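Prophenoloxidase b (Marsupenaeus japonicus, PDB 3WKY) is the precursor of a crustacean hemolymph phenoloxidase of the hemocyanin family, a type 3 copper protein that after activation probably oxidises phenols. Local coordinates at residues 200-205 and 341-346; 77-82 and 109-114; 204-209 and 213-218. All coordinates share one frame; numbering follows the deposited sequence.

Contact 1. Residues 200-205 and 341-346; sequences WHWHLS and ALEAGD. With CUO (Cu2-o2 cluster), chain J.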
loop_
_atom_site.group_PDB
_atom_site.type_symbol
_atom_site.label_atom_id
_atom_site.label_comp_id
_atom_site.label_asym_id
_atom_site.label_seq_id
_atom_site.Cartn_x
_atom_site.Cartn_y
_atom_site.Cartn_z
ATOM N N TRP A 200 -6.070 -35.302 19.530
ATOM C CA TRP A 200 -5.949 -36.523 18.727
ATOM C C TRP A 200 -7.118 -37.483 19.015
ATOM O O TRP A 200 -7.803 -37.949 18.095
ATOM C CB TRP A 200 -4.594 -37.160 19.043
ATOM C CG TRP A 200 -4.332 -38.614 18.667
ATOM C CD1 TRP A 200 -4.654 -39.730 19.408
ATOM C CD2 TRP A 200 -3.577 -39.093 17.537
ATOM N NE1 TRP A 200 -4.184 -40.867 18.780
ATOM C CE2 TRP A 200 -3.514 -40.503 17.638
ATOM C CE3 TRP A 200 -2.954 -38.466 16.448
ATOM C CZ2 TRP A 200 -2.872 -41.296 16.681
ATOM C CZ3 TRP A 200 -2.309 -39.262 15.487
ATOM C CH2 TRP A 200 -2.274 -40.661 15.616
ATOM N N HIS A 201 -7.346 -37.763 20.292
ATOM C CA HIS A 201 -8.447 -38.649 20.667
ATOM C C HIS A 201 -9.796 -38.158 20.184
ATOM O O HIS A 201 -10.614 -38.946 19.680
ATOM C CB HIS A 201 -8.462 -38.888 22.176
ATOM C CG HIS A 201 -7.484 -39.932 22.607
ATOM N ND1 HIS A 201 -7.771 -41.283 22.546
ATOM C CD2 HIS A 201 -6.222 -39.836 23.088
ATOM C CE1 HIS A 201 -6.726 -41.970 22.975
ATOM N NE2 HIS A 201 -5.772 -41.119 23.308
ATOM N N TRP A 202 -10.040 -36.858 20.330
ATOM C CA TRP A 202 -11.332 -36.334 19.913
ATOM C C TRP A 202 -11.570 -36.612 18.438
ATOM O O TRP A 202 -12.649 -37.057 18.029
ATOM C CB TRP A 202 -11.494 -34.832 20.227
ATOM C CG TRP A 202 -12.930 -34.434 20.024
ATOM C CD1 TRP A 202 -13.927 -34.421 20.975
ATOM C CD2 TRP A 202 -13.554 -34.099 18.782
ATOM N NE1 TRP A 202 -15.126 -34.066 20.391
ATOM C CE2 TRP A 202 -14.919 -33.866 19.044
ATOM C CE3 TRP A 202 -13.086 -33.965 17.464
ATOM C CZ2 TRP A 202 -15.826 -33.506 18.038
ATOM C CZ3 TRP A 202 -13.985 -33.607 16.467
ATOM C CH2 TRP A 202 -15.337 -33.378 16.759
ATOM N N HIS A 203 -10.562 -36.342 17.615
ATOM C CA HIS A 203 -10.753 -36.487 16.190
ATOM C C HIS A 203 -10.750 -37.928 15.717
ATOM O O HIS A 203 -11.236 -38.218 14.631
ATOM C CB HIS A 203 -9.729 -35.665 15.421
ATOM C CG HIS A 203 -10.079 -34.217 15.376
ATOM N ND1 HIS A 203 -11.038 -33.717 14.526
ATOM C CD2 HIS A 203 -9.623 -33.169 16.099
ATOM C CE1 HIS A 203 -11.149 -32.415 14.714
ATOM N NE2 HIS A 203 -10.306 -32.064 15.664
ATOM N N LEU A 204 -10.200 -38.819 16.526
ATOM C CA LEU A 204 -10.210 -40.228 16.148
ATOM C C LEU A 204 -11.439 -40.934 16.713
ATOM O O LEU A 204 -11.849 -41.982 16.207
ATOM C CB LEU A 204 -8.893 -40.905 16.530
ATOM C CG LEU A 204 -7.745 -40.462 15.606
ATOM C CD1 LEU A 204 -6.404 -40.984 16.086
ATOM C CD2 LEU A 204 -8.000 -40.905 14.167
ATOM N N SER A 205 -12.040 -40.339 17.746
ATOM C CA SER A 205 -13.333 -40.802 18.247
ATOM C C SER A 205 -14.462 -40.265 17.375
ATOM O O SER A 205 -15.467 -40.943 17.149
ATOM C CB SER A 205 -13.533 -40.327 19.684
ATOM O OG SER A 205 -14.742 -40.837 20.225
ATOM N N ALA A 341 -21.534 -29.057 7.878
ATOM C CA ALA A 341 -21.230 -28.300 6.660
ATOM C C ALA A 341 -19.893 -27.570 6.779
ATOM O O ALA A 341 -19.160 -27.405 5.787
ATOM C CB ALA A 341 -22.353 -27.306 6.357
ATOM N N LEU A 342 -19.576 -27.128 7.991
ATOM C CA LEU A 342 -18.385 -26.301 8.218
ATOM C C LEU A 342 -17.099 -27.097 8.396
ATOM O O LEU A 342 -16.028 -26.648 7.972
ATOM C CB LEU A 342 -18.613 -25.376 9.425
ATOM C CG LEU A 342 -17.530 -24.383 9.859
ATOM C CD1 LEU A 342 -17.092 -23.505 8.674
ATOM C CD2 LEU A 342 -18.042 -23.511 11.032
ATOM N N GLU A 343 -17.177 -28.274 9.024
ATOM C CA GLU A 343 -15.944 -29.007 9.355
ATOM C C GLU A 343 -14.992 -29.308 8.172
ATOM O O GLU A 343 -13.808 -28.982 8.270
ATOM C CB GLU A 343 -16.191 -30.247 10.262
ATOM C CG GLU A 343 -14.866 -30.847 10.765
ATOM C CD GLU A 343 -15.028 -31.963 11.812
ATOM O OE1 GLU A 343 -16.186 -32.306 12.151
ATOM O OE2 GLU A 343 -13.988 -32.498 12.286
ATOM N N ALA A 344 -15.450 -29.900 7.063
ATOM C CA ALA A 344 -16.797 -30.445 6.874
ATOM C C ALA A 344 -16.784 -31.957 7.095
ATOM O O ALA A 344 -15.747 -32.614 6.935
ATOM C CB ALA A 344 -17.304 -30.134 5.473
ATOM N N GLY A 345 -17.943 -32.506 7.455
ATOM C CA GLY A 345 -18.102 -33.947 7.575
ATOM C C GLY A 345 -19.224 -34.382 6.656
ATOM O O GLY A 345 -19.088 -34.343 5.442
ATOM N N ASP A 346 -20.352 -34.761 7.236
ATOM C CA ASP A 346 -21.497 -35.224 6.447
ATOM C C ASP A 346 -22.306 -34.032 5.930
ATOM O O ASP A 346 -23.467 -33.826 6.296
ATOM C CB ASP A 346 -22.365 -36.140 7.308
ATOM C CG ASP A 346 -23.563 -36.694 6.559
ATOM O OD1 ASP A 346 -23.466 -36.891 5.332
ATOM O OD2 ASP A 346 -24.603 -36.924 7.215
HETATM CU CU1 CUO J . -9.882 -29.927 16.336
HETATM CU CU2 CUO J . -9.408 -27.499 13.718
HETATM O O1 CUO J . -9.970 -29.251 14.458
HETATM O O2 CUO J . -8.392 -29.014 14.914
HETATM O O HOH W 1 -13.040 -34.817 13.055
#
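The helical turn holding His203 faces segment 341-346 across a gap, with the His203 and Glu343 CA atoms 11.4 Å apart. This is the type 3 copper site of the hemocyanin fold, where the gap is spanned by side chains and one water. His203 NE2 binds CU1 of the dicopper-dioxygen cluster at 2.3 Å. His199 and His226 complete the histidine set on that copper. The other ring nitrogen, His203 ND1, donates to a water oxygen 2.7 Å away. The same water donates to Glu343, with Glu343 OE2 2.6 Å from its oxygen. The carboxylate is thus a second-shell group that probably steadies the ring of a copper ligand through the water. Glu343 has CG anti to the backbone N (chi1 -171°) and stays extended beyond it, which carries OE2 across to the histidine. OE2 lies at the ring edge, and the ring and carboxylate planes are 68° apart. The second oxygen, OE1, forms a salt bridge with Arg218. Trp202 covers one ring face of His203, with CE3 3.5 Å above the ring plane, over its centre.

Contact 2. Residues 77-82 and 109-114; sequences SQAVKD and SAVFLA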
loop_
_atom_site.group_PDB
_atom_site.type_symbol
_atom_site.label_atom_id
_atom_site.label_comp_id
_atom_site.label_asym_id
_atom_site.label_seq_id
_atom_site.Cartn_x
_atom_site.Cartn_y
_atom_site.Cartn_z
ATOM N N SER A 77 -7.005 -38.997 5.400
ATOM C CA SER A 77 -8.119 -39.485 6.203
ATOM C C SER A 77 -8.766 -40.726 5.575
ATOM O O SER A 77 -9.161 -41.638 6.304
ATOM C CB SER A 77 -9.152 -38.385 6.489
ATOM O OG SER A 77 -9.676 -37.848 5.295
ATOM N N GLN A 78 -8.845 -40.777 4.247
ATOM C CA GLN A 78 -9.416 -41.943 3.579
ATOM C C GLN A 78 -8.557 -43.185 3.830
ATOM O O GLN A 78 -9.074 -44.297 3.936
ATOM C CB GLN A 78 -9.581 -41.700 2.073
ATOM C CG GLN A 78 -10.371 -42.800 1.344
ATOM C CD GLN A 78 -11.814 -42.894 1.817
ATOM O OE1 GLN A 78 -12.533 -41.898 1.849
ATOM N NE2 GLN A 78 -12.240 -44.096 2.187
ATOM N N ALA A 79 -7.244 -42.989 3.928
ATOM C CA ALA A 79 -6.323 -44.094 4.150
ATOM C C ALA A 79 -6.493 -44.670 5.552
ATOM O O ALA A 79 -6.489 -45.893 5.738
ATOM C CB ALA A 79 -4.891 -43.651 3.924
ATOM N N VAL A 80 -6.641 -43.793 6.543
ATOM C CA VAL A 80 -6.888 -44.249 7.908
ATOM C C VAL A 80 -8.240 -44.959 7.992
ATOM O O VAL A 80 -8.373 -46.005 8.644
ATOM C CB VAL A 80 -6.802 -43.094 8.926
ATOM C CG1 VAL A 80 -7.369 -43.510 10.275
ATOM C CG2 VAL A 80 -5.360 -42.668 9.093
ATOM N N LYS A 81 -9.236 -44.404 7.319
ATOM C CA LYS A 81 -10.562 -45.008 7.311
ATOM C C LYS A 81 -10.514 -46.396 6.658
ATOM O O LYS A 81 -11.148 -47.342 7.138
ATOM C CB LYS A 81 -11.540 -44.120 6.555
ATOM C CG LYS A 81 -12.987 -44.588 6.608
ATOM C CD LYS A 81 -13.869 -43.711 5.721
ATOM C CE LYS A 81 -15.336 -44.033 5.939
ATOM N NZ LYS A 81 -16.202 -43.212 5.062
ATOM N N ASP A 82 -9.757 -46.512 5.571
ATOM C CA ASP A 82 -9.652 -47.780 4.843
ATOM C C ASP A 82 -8.909 -48.865 5.634
ATOM O O ASP A 82 -9.321 -50.025 5.627
ATOM C CB ASP A 82 -9.000 -47.579 3.469
ATOM C CG ASP A 82 -9.899 -46.833 2.493
ATOM O OD1 ASP A 82 -11.078 -46.592 2.831
ATOM O OD2 ASP A 82 -9.424 -46.495 1.382
ATOM N N SER A 109 3.618 -45.279 9.426
ATOM C CA SER A 109 3.473 -45.599 10.841
ATOM C C SER A 109 2.436 -44.733 11.553
ATOM O O SER A 109 1.722 -45.235 12.421
ATOM C CB SER A 109 4.819 -45.581 11.571
ATOM O OG SER A 109 5.523 -44.380 11.336
ATOM N N ALA A 110 2.332 -43.460 11.182
ATOM C CA ALA A 110 1.345 -42.584 11.818
ATOM C C ALA A 110 -0.073 -42.943 11.377
ATOM O O ALA A 110 -1.015 -42.885 12.170
ATOM C CB ALA A 110 1.661 -41.104 11.544
ATOM N N VAL A 111 -0.219 -43.321 10.113
ATOM C CA VAL A 111 -1.492 -43.808 9.601
ATOM C C VAL A 111 -1.871 -45.104 10.333
ATOM O O VAL A 111 -3.028 -45.295 10.721
ATOM C CB VAL A 111 -1.429 -44.026 8.072
ATOM C CG1 VAL A 111 -2.621 -44.852 7.572
ATOM C CG2 VAL A 111 -1.373 -42.673 7.346
ATOM N N PHE A 112 -0.882 -45.964 10.561
ATOM C CA PHE A 112 -1.093 -47.212 11.312
ATOM C C PHE A 112 -1.620 -46.935 12.724
ATOM O O PHE A 112 -2.649 -47.491 13.137
ATOM C CB PHE A 112 0.216 -48.010 11.366
ATOM C CG PHE A 112 0.120 -49.295 12.146
ATOM C CD1 PHE A 112 -0.426 -50.434 11.565
ATOM C CD2 PHE A 112 0.588 -49.367 13.452
ATOM C CE1 PHE A 112 -0.505 -51.623 12.273
ATOM C CE2 PHE A 112 0.504 -50.553 14.172
ATOM C CZ PHE A 112 -0.044 -51.682 13.581
ATOM N N LEU A 113 -0.917 -46.073 13.458
ATOM C CA LEU A 113 -1.329 -45.670 14.800
ATOM C C LEU A 113 -2.711 -45.034 14.851
ATOM O O LEU A 113 -3.500 -45.338 15.749
ATOM C CB LEU A 113 -0.297 -44.724 15.425
ATOM C CG LEU A 113 1.027 -45.388 15.778
ATOM C CD1 LEU A 113 2.010 -44.369 16.296
ATOM C CD2 LEU A 113 0.786 -46.488 16.821
ATOM N N ALA A 114 -3.008 -44.147 13.904
ATOM C CA ALA A 114 -4.316 -43.486 13.880
ATOM C C ALA A 114 -5.430 -44.509 13.693
ATOM O O ALA A 114 -6.437 -44.486 14.404
ATOM C CB ALA A 114 -4.363 -42.436 12.771
#
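Two helices of the all-alpha hemocyanin domain, 74-89 and 109-122, pack here through small apolar side chains. Their local axes approach to 9.0 Å and cross at -53°. Val80 and Val111 are the closest pair of backbone positions, and no hydrogen bond links the two segments. Val80 makes the largest contribution to the contact. Its CG2 meets two partners on the other helix: Val80 CG2 is 3.8 Å from Val111 CG1 and also 3.8 Å from Ala114 CB. The second branch, Val80 CG1, lies against the same methyl, 4.1 Å from Ala114 CB. Both branches of one valine therefore rest on a single alanine, three residues after Val111. In Val80, CG1 is anti to the backbone N (chi1 167°), and CG2 sits beside that N, where it reaches both Val111 and Ala114. Val111 has the same rotation, and its CG1 does the touching. The two valine side chains pass alongside one another, pointing opposite ways. Val111 CG1 also comes to 4.5 Å from Ala79 CB, a looser approach at the side of the main contact. All four residues are buried. Phe69, from a loop, touches both Val80 and Ala110, and Ile63, also from a loop, touches Ala79. On helix 109-122, Ala114 also packs against Trp200 of helix 193-205, so this pair borders the copper-containing domain.

Contact 3. Residues 204-209 and 213-218; sequences LSNPYY and GDRDRR
Ser205, on the last turn of helix 193-205, offers its carbonyl to Arg215 in the connection between two helices that supply copper ligands. Arg215 grips Ser205 O side-on with two nitrogens: Arg215 NE and NH2 are each 2.9 Å from Ser205 O. The oxygen lies at the guanidinium edge, in its plane. The chain bend at chi2 (-64°) turns the group to this position, and NH2 also has a salt bridge to Glu122. An alanine in place of Arg215 would remove both donors, and is likely to leave Ser205 O and Glu122 without these partners. Asn206 is the first residue to leave the helix. Its OD1 is near Arg215 CD, and its ND2 bonds to Cys619 O. Asn206 O accepts from Arg218 NH1 at 3.0 Å. That donor stands above the carbonyl plane, and the N-H...O angle is only 135°. Pro207 O packs against Arg218 CD at 3.6 Å. Tyr208 turns its backbone to one face of the Arg218 guanidinium, while its OH, at the far end of the ring, bonds to Ala71 O. Arg218 is held by salt bridges as well, NH1 to Glu343 and NH2 to Glu340. Tyr208 CA lies 3.5 Å from the guanidinium plane, over its centre.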
loop_
_atom_site.group_PDB
_atom_site.type_symbol
_atom_site.label_atom_id
_atom_site.label_comp_id
_atom_site.label_asym_id
_atom_site.label_seq_id
_atom_site.Cartn_x
_atom_site.Cartn_y
_atom_site.Cartn_z
ATOM N N LEU A 204 -10.200 -38.819 16.526
ATOM C CA LEU A 204 -10.210 -40.228 16.148
ATOM C C LEU A 204 -11.439 -40.934 16.713
ATOM O O LEU A 204 -11.849 -41.982 16.207
ATOM C CB LEU A 204 -8.893 -40.905 16.530
ATOM C CG LEU A 204 -7.745 -40.462 15.606
ATOM C CD1 LEU A 204 -6.404 -40.984 16.086
ATOM C CD2 LEU A 204 -8.000 -40.905 14.167
ATOM N N SER A 205 -12.040 -40.339 17.746
ATOM C CA SER A 205 -13.333 -40.802 18.247
ATOM C C SER A 205 -14.462 -40.265 17.375
ATOM O O SER A 205 -15.467 -40.943 17.149
ATOM C CB SER A 205 -13.533 -40.327 19.684
ATOM O OG SER A 205 -14.742 -40.837 20.225
ATOM N N ASN A 206 -14.288 -39.041 16.875
ATOM C CA ASN A 206 -15.320 -38.388 16.072
ATOM C C ASN A 206 -14.814 -37.889 14.725
ATOM O O ASN A 206 -14.950 -36.702 14.421
ATOM C CB ASN A 206 -15.892 -37.209 16.847
ATOM C CG ASN A 206 -16.576 -37.645 18.106
ATOM O OD1 ASN A 206 -17.639 -38.256 18.047
ATOM N ND2 ASN A 206 -15.959 -37.373 19.253
ATOM N N PRO A 207 -14.252 -38.791 13.903
ATOM C CA PRO A 207 -13.657 -38.300 12.653
ATOM C C PRO A 207 -14.714 -37.809 11.686
ATOM O O PRO A 207 -15.805 -38.373 11.586
ATOM C CB PRO A 207 -12.948 -39.540 12.094
ATOM C CG PRO A 207 -13.729 -40.711 12.659
ATOM C CD PRO A 207 -14.168 -40.263 14.026
ATOM N N TYR A 208 -14.384 -36.744 10.963
ATOM C CA TYR A 208 -15.326 -36.158 10.036
ATOM C C TYR A 208 -15.634 -37.099 8.877
ATOM O O TYR A 208 -16.620 -36.900 8.147
ATOM C CB TYR A 208 -14.790 -34.815 9.536
ATOM C CG TYR A 208 -13.460 -34.910 8.815
ATOM C CD1 TYR A 208 -13.411 -35.199 7.464
ATOM C CD2 TYR A 208 -12.258 -34.681 9.487
ATOM C CE1 TYR A 208 -12.205 -35.274 6.789
ATOM C CE2 TYR A 208 -11.039 -34.754 8.815
ATOM C CZ TYR A 208 -11.027 -35.054 7.473
ATOM O OH TYR A 208 -9.830 -35.129 6.778
ATOM N N TYR A 209 -14.811 -38.135 8.722
ATOM C CA TYR A 209 -15.025 -39.080 7.629
ATOM C C TYR A 209 -15.857 -40.297 8.062
ATOM O O TYR A 209 -16.067 -41.226 7.277
ATOM C CB TYR A 209 -13.682 -39.494 7.002
ATOM C CG TYR A 209 -12.587 -39.735 8.021
ATOM C CD1 TYR A 209 -11.829 -38.680 8.537
ATOM C CD2 TYR A 209 -12.319 -41.016 8.478
ATOM C CE1 TYR A 209 -10.833 -38.908 9.476
ATOM C CE2 TYR A 209 -11.328 -41.253 9.405
ATOM C CZ TYR A 209 -10.587 -40.203 9.902
ATOM O OH TYR A 209 -9.609 -40.456 10.837
ATOM N N GLY A 213 -24.335 -41.221 10.414
ATOM C CA GLY A 213 -25.295 -41.986 11.194
ATOM C C GLY A 213 -24.645 -42.740 12.339
ATOM O O GLY A 213 -25.273 -42.991 13.372
ATOM N N ASP A 214 -23.377 -43.100 12.171
ATOM C CA ASP A 214 -22.673 -43.844 13.211
ATOM C C ASP A 214 -22.235 -42.970 14.385
ATOM O O ASP A 214 -21.669 -43.464 15.363
ATOM C CB ASP A 214 -21.502 -44.614 12.609
ATOM C CG ASP A 214 -21.965 -45.751 11.719
ATOM O OD1 ASP A 214 -23.197 -45.882 11.524
ATOM O OD2 ASP A 214 -21.106 -46.502 11.214
ATOM N N ARG A 215 -22.499 -41.670 14.281
ATOM C CA ARG A 215 -22.416 -40.778 15.433
ATOM C C ARG A 215 -23.726 -39.995 15.552
ATOM O O ARG A 215 -24.465 -39.843 14.576
ATOM C CB ARG A 215 -21.219 -39.823 15.319
ATOM C CG ARG A 215 -19.845 -40.501 15.367
ATOM C CD ARG A 215 -19.564 -41.177 16.714
ATOM N NE ARG A 215 -18.226 -41.768 16.745
ATOM C CZ ARG A 215 -17.929 -42.957 16.232
ATOM N NH1 ARG A 215 -18.879 -43.685 15.658
ATOM N NH2 ARG A 215 -16.688 -43.424 16.292
ATOM N N ASP A 216 -24.026 -39.523 16.753
ATOM C CA ASP A 216 -25.201 -38.700 16.964
ATOM C C ASP A 216 -24.711 -37.268 17.168
ATOM O O ASP A 216 -23.881 -37.030 18.053
ATOM C CB ASP A 216 -25.949 -39.198 18.218
ATOM C CG ASP A 216 -27.239 -38.433 18.494
ATOM O OD1 ASP A 216 -28.006 -38.165 17.547
ATOM O OD2 ASP A 216 -27.506 -38.120 19.678
ATOM N N ARG A 217 -25.197 -36.334 16.347
ATOM C CA ARG A 217 -24.916 -34.904 16.542
ATOM C C ARG A 217 -23.418 -34.602 16.540
ATOM O O ARG A 217 -22.924 -33.806 17.352
ATOM C CB ARG A 217 -25.599 -34.402 17.826
ATOM C CG ARG A 217 -27.122 -34.527 17.730
ATOM C CD ARG A 217 -27.817 -34.504 19.093
ATOM N NE ARG A 217 -27.669 -33.216 19.761
ATOM C CZ ARG A 217 -28.182 -32.923 20.955
ATOM N NH1 ARG A 217 -28.889 -33.830 21.636
ATOM N NH2 ARG A 217 -27.980 -31.720 21.475
ATOM N N ARG A 218 -22.697 -35.249 15.625
ATOM C CA ARG A 218 -21.235 -35.129 15.583
ATOM C C ARG A 218 -20.796 -33.717 15.179
ATOM O O ARG A 218 -19.774 -33.216 15.654
ATOM C CB ARG A 218 -20.630 -36.135 14.594
ATOM C CG ARG A 218 -19.126 -36.414 14.824
ATOM C CD ARG A 218 -18.470 -37.008 13.577
ATOM N NE ARG A 218 -18.622 -36.057 12.476
ATOM C CZ ARG A 218 -17.862 -34.978 12.319
ATOM N NH1 ARG A 218 -16.844 -34.749 13.139
ATOM N NH2 ARG A 218 -18.109 -34.140 11.325
#

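From the N terminus, contact 2 comes first. It closes a loop of 26 residues, largely the rest of helix 74-89 and helix 93-103, within the all-alpha domain, before the others begin. Contacts 1 and 3 both start from the end of helix 193-205 and share Leu204 and Ser205. Contact 3 closes a short loop that leads into helix 218-239. Contact 1 spans over a hundred residues to helix 334-343, and this longer loop encloses the one of contact 3. Arg218 and Glu343 join contacts 3 and 1 directly. Trp200 and Leu204 touch Ala114, tying contact 1 to contact 2. Lys81 NZ bonds to Tyr209 O, linking contacts 2 and 3 across the two domains.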